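PDB 6ONQ: cytochrome c XoxG from Methylobacterium extorquens, which binds a covalently attached heme c and probably carries electrons in lanthanide-dependent methanol oxidation. Local coordinates for residues 50-55 with 69-74; 80-85 with 156-161. All blocks are in the same frame, centred on the assembly; numbering follows the deposited sequence.

Contact 1 (50-55 with 69-74)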
# COMPACT_ATOMS: atom_id res chain seq x y z
N LYS A 50 6.92 12.00 5.19
CA LYS A 50 6.85 13.31 4.56
C LYS A 50 6.76 13.20 3.04
O LYS A 50 6.04 13.96 2.39
CB LYS A 50 8.05 14.17 4.97
CG LYS A 50 7.95 15.64 4.56
CD LYS A 50 9.29 16.15 4.03
CE LYS A 50 9.58 17.59 4.47
NZ LYS A 50 11.05 17.88 4.53
N ALA A 51 7.50 12.25 2.46
CA ALA A 51 7.43 12.07 1.01
C ALA A 51 6.11 11.46 0.56
O ALA A 51 5.82 11.50 -0.63
CB ALA A 51 8.57 11.19 0.51
N ALA A 52 5.31 10.93 1.49
CA ALA A 52 4.02 10.33 1.19
C ALA A 52 2.85 11.25 1.52
O ALA A 52 1.70 10.79 1.55
CB ALA A 52 3.85 9.01 1.94
N THR A 53 3.11 12.53 1.78
CA THR A 53 2.04 13.45 2.10
C THR A 53 1.14 13.63 0.88
O THR A 53 1.62 13.78 -0.24
CB THR A 53 2.60 14.79 2.57
OG1 THR A 53 2.98 14.66 3.95
CG2 THR A 53 1.58 15.91 2.42
N ALA A 54 -0.16 13.58 1.11
CA ALA A 54 -1.11 13.72 0.01
C ALA A 54 -1.08 15.15 -0.51
O ALA A 54 -1.18 16.11 0.26
CB ALA A 54 -2.51 13.34 0.47
N ALA A 55 -0.92 15.29 -1.82
CA ALA A 55 -0.93 16.59 -2.47
C ALA A 55 -2.17 16.83 -3.32
O ALA A 55 -2.49 17.98 -3.60
CB ALA A 55 0.31 16.75 -3.37
N PRO A 69 0.74 7.18 -6.15
CA PRO A 69 -0.33 6.91 -5.18
C PRO A 69 0.17 6.98 -3.75
O PRO A 69 1.34 6.71 -3.47
CB PRO A 69 -0.78 5.48 -5.54
CG PRO A 69 -0.34 5.28 -6.93
CD PRO A 69 0.92 6.07 -7.10
N THR A 70 -0.74 7.35 -2.85
CA THR A 70 -0.41 7.44 -1.44
C THR A 70 -1.66 7.17 -0.62
O THR A 70 -2.76 7.04 -1.16
CB THR A 70 0.21 8.80 -1.07
OG1 THR A 70 0.91 8.68 0.16
CG2 THR A 70 -0.85 9.87 -0.91
N PHE A 71 -1.47 7.09 0.69
CA PHE A 71 -2.53 6.79 1.63
C PHE A 71 -3.14 8.06 2.21
O PHE A 71 -2.78 9.18 1.84
CB PHE A 71 -1.99 5.90 2.74
CG PHE A 71 -0.74 6.43 3.37
CD1 PHE A 71 -0.80 7.43 4.32
CD2 PHE A 71 0.49 5.93 3.00
CE1 PHE A 71 0.35 7.91 4.90
CE2 PHE A 71 1.65 6.41 3.57
CZ PHE A 71 1.58 7.40 4.52
N HIS A 72 -4.07 7.87 3.15
CA HIS A 72 -4.72 8.99 3.83
C HIS A 72 -5.40 8.42 5.08
O HIS A 72 -6.50 7.87 4.99
CB HIS A 72 -5.72 9.70 2.94
CG HIS A 72 -6.36 10.88 3.58
ND1 HIS A 72 -7.69 11.19 3.43
CD2 HIS A 72 -5.84 11.84 4.39
CE1 HIS A 72 -7.97 12.29 4.11
NE2 HIS A 72 -6.87 12.70 4.70
N ILE A 73 -4.72 8.54 6.22
CA ILE A 73 -5.22 8.11 7.52
C ILE A 73 -5.87 9.29 8.22
O ILE A 73 -5.40 10.43 8.10
CB ILE A 73 -4.09 7.51 8.38
CG1 ILE A 73 -3.13 6.69 7.52
CG2 ILE A 73 -4.65 6.65 9.48
CD1 ILE A 73 -3.77 5.54 6.83
N THR A 74 -6.93 9.02 8.97
CA THR A 74 -7.72 10.08 9.60
C THR A 74 -8.22 9.60 10.96
O THR A 74 -8.08 8.43 11.32
CB THR A 74 -8.87 10.51 8.68
OG1 THR A 74 -9.39 9.36 7.99
CG2 THR A 74 -8.38 11.54 7.66

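Contact 2 (80-85 with 156-161)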
# COMPACT_ATOMS: atom_id res chain seq x y z
N VAL A 80 -8.98 4.84 7.46
CA VAL A 80 -8.03 4.78 6.36
C VAL A 80 -8.76 4.97 5.04
O VAL A 80 -9.96 4.68 4.92
CB VAL A 80 -7.24 3.45 6.31
CG1 VAL A 80 -6.58 3.16 7.66
CG2 VAL A 80 -8.14 2.32 5.87
N ASP A 81 -8.04 5.46 4.04
CA ASP A 81 -8.59 5.61 2.70
C ASP A 81 -8.89 4.24 2.11
O ASP A 81 -8.46 3.20 2.61
CB ASP A 81 -7.62 6.38 1.79
CG ASP A 81 -6.47 5.50 1.24
OD1 ASP A 81 -5.56 5.12 2.02
OD2 ASP A 81 -6.46 5.22 0.02
N TRP A 82 -9.63 4.24 0.99
CA TRP A 82 -10.09 2.99 0.42
C TRP A 82 -8.93 2.08 0.05
O TRP A 82 -8.92 0.89 0.38
CB TRP A 82 -10.96 3.26 -0.81
CG TRP A 82 -11.22 2.00 -1.55
CD1 TRP A 82 -10.70 1.64 -2.76
CD2 TRP A 82 -12.04 0.91 -1.13
NE1 TRP A 82 -11.16 0.39 -3.12
CE2 TRP A 82 -11.98 -0.08 -2.13
CE3 TRP A 82 -12.82 0.67 0.01
CZ2 TRP A 82 -12.67 -1.28 -2.03
CZ3 TRP A 82 -13.51 -0.52 0.11
CH2 TRP A 82 -13.43 -1.49 -0.91
N PHE A 83 -7.92 2.63 -0.62
CA PHE A 83 -6.87 1.78 -1.18
C PHE A 83 -5.98 1.19 -0.10
O PHE A 83 -5.42 0.10 -0.29
CB PHE A 83 -6.06 2.55 -2.21
CG PHE A 83 -6.81 2.79 -3.47
CD1 PHE A 83 -7.81 3.75 -3.52
CD2 PHE A 83 -6.57 2.03 -4.59
CE1 PHE A 83 -8.53 3.96 -4.67
CE2 PHE A 83 -7.29 2.23 -5.76
CZ PHE A 83 -8.26 3.20 -5.80
N THR A 84 -5.83 1.86 1.05
CA THR A 84 -5.14 1.20 2.15
C THR A 84 -5.95 -0.00 2.63
O THR A 84 -5.40 -1.10 2.81
CB THR A 84 -4.87 2.17 3.29
OG1 THR A 84 -4.05 3.25 2.82
CG2 THR A 84 -4.14 1.46 4.41
N TYR A 85 -7.25 0.18 2.83
CA TYR A 85 -8.12 -0.93 3.21
C TYR A 85 -8.06 -2.05 2.17
O TYR A 85 -7.74 -3.20 2.50
CB TYR A 85 -9.56 -0.43 3.40
CG TYR A 85 -10.60 -1.52 3.58
CD1 TYR A 85 -10.82 -2.11 4.83
CD2 TYR A 85 -11.38 -1.96 2.51
CE1 TYR A 85 -11.77 -3.11 4.99
CE2 TYR A 85 -12.33 -2.96 2.67
CZ TYR A 85 -12.52 -3.53 3.91
OH TYR A 85 -13.47 -4.52 4.06
N ALA A 156 -2.56 -3.37 -8.01
CA ALA A 156 -1.17 -3.01 -7.76
C ALA A 156 -1.06 -1.71 -6.96
O ALA A 156 -0.24 -1.61 -6.05
CB ALA A 156 -0.43 -2.87 -9.08
N ASN A 157 -1.88 -0.71 -7.31
CA ASN A 157 -1.88 0.53 -6.54
C ASN A 157 -2.35 0.30 -5.12
O ASN A 157 -1.85 0.92 -4.18
CB ASN A 157 -2.75 1.58 -7.23
CG ASN A 157 -2.16 2.06 -8.54
OD1 ASN A 157 -1.00 1.79 -8.85
ND2 ASN A 157 -2.95 2.80 -9.30
N ASP A 158 -3.33 -0.58 -4.93
CA ASP A 158 -3.79 -0.90 -3.59
C ASP A 158 -2.65 -1.49 -2.76
O ASP A 158 -2.42 -1.09 -1.61
CB ASP A 158 -4.97 -1.86 -3.66
CG ASP A 158 -6.07 -1.37 -4.60
OD1 ASP A 158 -5.75 -0.85 -5.70
OD2 ASP A 158 -7.26 -1.50 -4.24
N LEU A 159 -1.92 -2.44 -3.33
CA LEU A 159 -0.81 -3.04 -2.59
C LEU A 159 0.27 -2.02 -2.28
O LEU A 159 0.81 -2.01 -1.17
CB LEU A 159 -0.24 -4.21 -3.39
CG LEU A 159 -1.26 -5.35 -3.52
CD1 LEU A 159 -0.97 -6.23 -4.73
CD2 LEU A 159 -1.27 -6.18 -2.24
N TYR A 160 0.57 -1.13 -3.23
CA TYR A 160 1.57 -0.09 -3.02
C TYR A 160 1.17 0.84 -1.89
O TYR A 160 1.96 1.11 -0.97
CB TYR A 160 1.80 0.71 -4.30
CG TYR A 160 2.85 1.78 -4.15
CD1 TYR A 160 4.19 1.45 -4.01
CD2 TYR A 160 2.50 3.13 -4.13
CE1 TYR A 160 5.16 2.43 -3.85
CE2 TYR A 160 3.47 4.12 -3.98
CZ TYR A 160 4.79 3.76 -3.84
OH TYR A 160 5.77 4.72 -3.69
N VAL A 161 -0.06 1.34 -1.92
CA VAL A 161 -0.54 2.29 -0.92
C VAL A 161 -0.45 1.68 0.48
O VAL A 161 0.13 2.27 1.40
CB VAL A 161 -1.97 2.73 -1.25
CG1 VAL A 161 -2.57 3.47 -0.10
CG2 VAL A 161 -1.96 3.60 -2.50

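Contact 1 (50-55 with 69-74)
Ala52 and Thr70 mark the closest approach of the two backbones, their CA atoms 5.9 Å apart, where the turn leaving helix 46-51 runs past the first part of the broken strand 69-74. One side-chain-to-backbone hydrogen bond joins the segments: Thr70 OG1 donates to Ala52 O at 2.6 Å. The hydroxyl meets the carbonyl at a C=O...O angle of 124° and stands 22° from the carbonyl plane, so it approaches from the side of the oxygen and not from straight ahead. OG1 is anti to the backbone N of Thr70 (chi1 -160°), which turns the hydroxyl to Ala52 and leaves the CG2 methyl for Ala54. That methyl lies 4.0 Å from Ala54 CA and 4.1 Å from Ala54 CB, an apolar contact next to the polar one.

The third element is the ring of Phe71. Its CE2 and CZ atoms both come to 3.8 Å from Ala52 CB, and the methyl meets this corner of the ring obliquely. Thr70 OG1 lies 4.0 Å above one face of the same ring, displaced toward the rim. The hydroxyl thus has the Ala52 carbonyl as its acceptor and an aromatic face alongside, in a setting where all four touching residues are buried.

The contact packs the loop that leads into strand 56-58 against the third strand of an antiparallel four-stranded meander, away from the heme site. Tyr62 of the neighbouring strand 61-63 touches both Ala54 and Thr70 and pairs with Thr70 through the backbone. Helix 156-167 also closes in, Arg164 touching Ala52 and hydrogen-bonding Pro69 O while Val161 and Ala165 pack on Phe71.

Contact 2 (80-85 with 156-161)
Phe83 presents the edge of its ring to the carboxylate of Asp158: OD1 lies near the ring plane, 3.2 Å from CD2 and 3.4 Å from CE2, with ring and carboxylate planes 60° apart. The other oxygen, OD2, is hydrogen-bonded to Ser86 OG. Trp82 CD1 sits 3.6 Å above one face of the Phe83 ring, toward its rim, while Phe83 CE1 lies in plane at the edge of the indole. Val161 fills the next turn. Its CG1, anti to the backbone N (chi1 168°), reaches Thr84 OG1 at 3.3 Å, the two side chains at about a right angle, and Phe83 CB at 4.2 Å. Thr84 OG1 is itself hydrogen-bonded to Asp81 OD1 (2.5 Å, on the syn side), and Asp81 N-caps helix 82-94 through weak bonds from the N atoms of Phe83 and Thr84. The meeting of this helix with 156-167 is consistent with the pairing of N- and C-terminal helices in the cytochrome c fold, although here helix 184-193 follows. An alanine at Asp158 would probably leave Ser86 OG without its mate and a gap at the Phe83 ring edge. The buried carboxylate thus appears to be shared between a hydroxyl on OD2 and the slightly positive aromatic C-H edge facing OD1.

How the contacts relate
From the N terminus, the chain leaves helix 46-51, makes strands 56-58 and 61-63, and contact 1 closes that loop on strand 69-74. Contact 2 opens only afterwards, at the end of strand 79-80, and closes a much longer loop holding the heme ligands His99 and Met143 before helix 156-167 returns. The two are in series, neither nested nor crossed, yet their centres are only 11 Å apart. Strand 69-74 bridges them: Phe71 CB lies 3.4 Å from Thr84 OG1, and His72 N makes a weak hydrogen bond to Asp81 OD1. Together they tie the sheet to the paired helices 82-94 and 156-167.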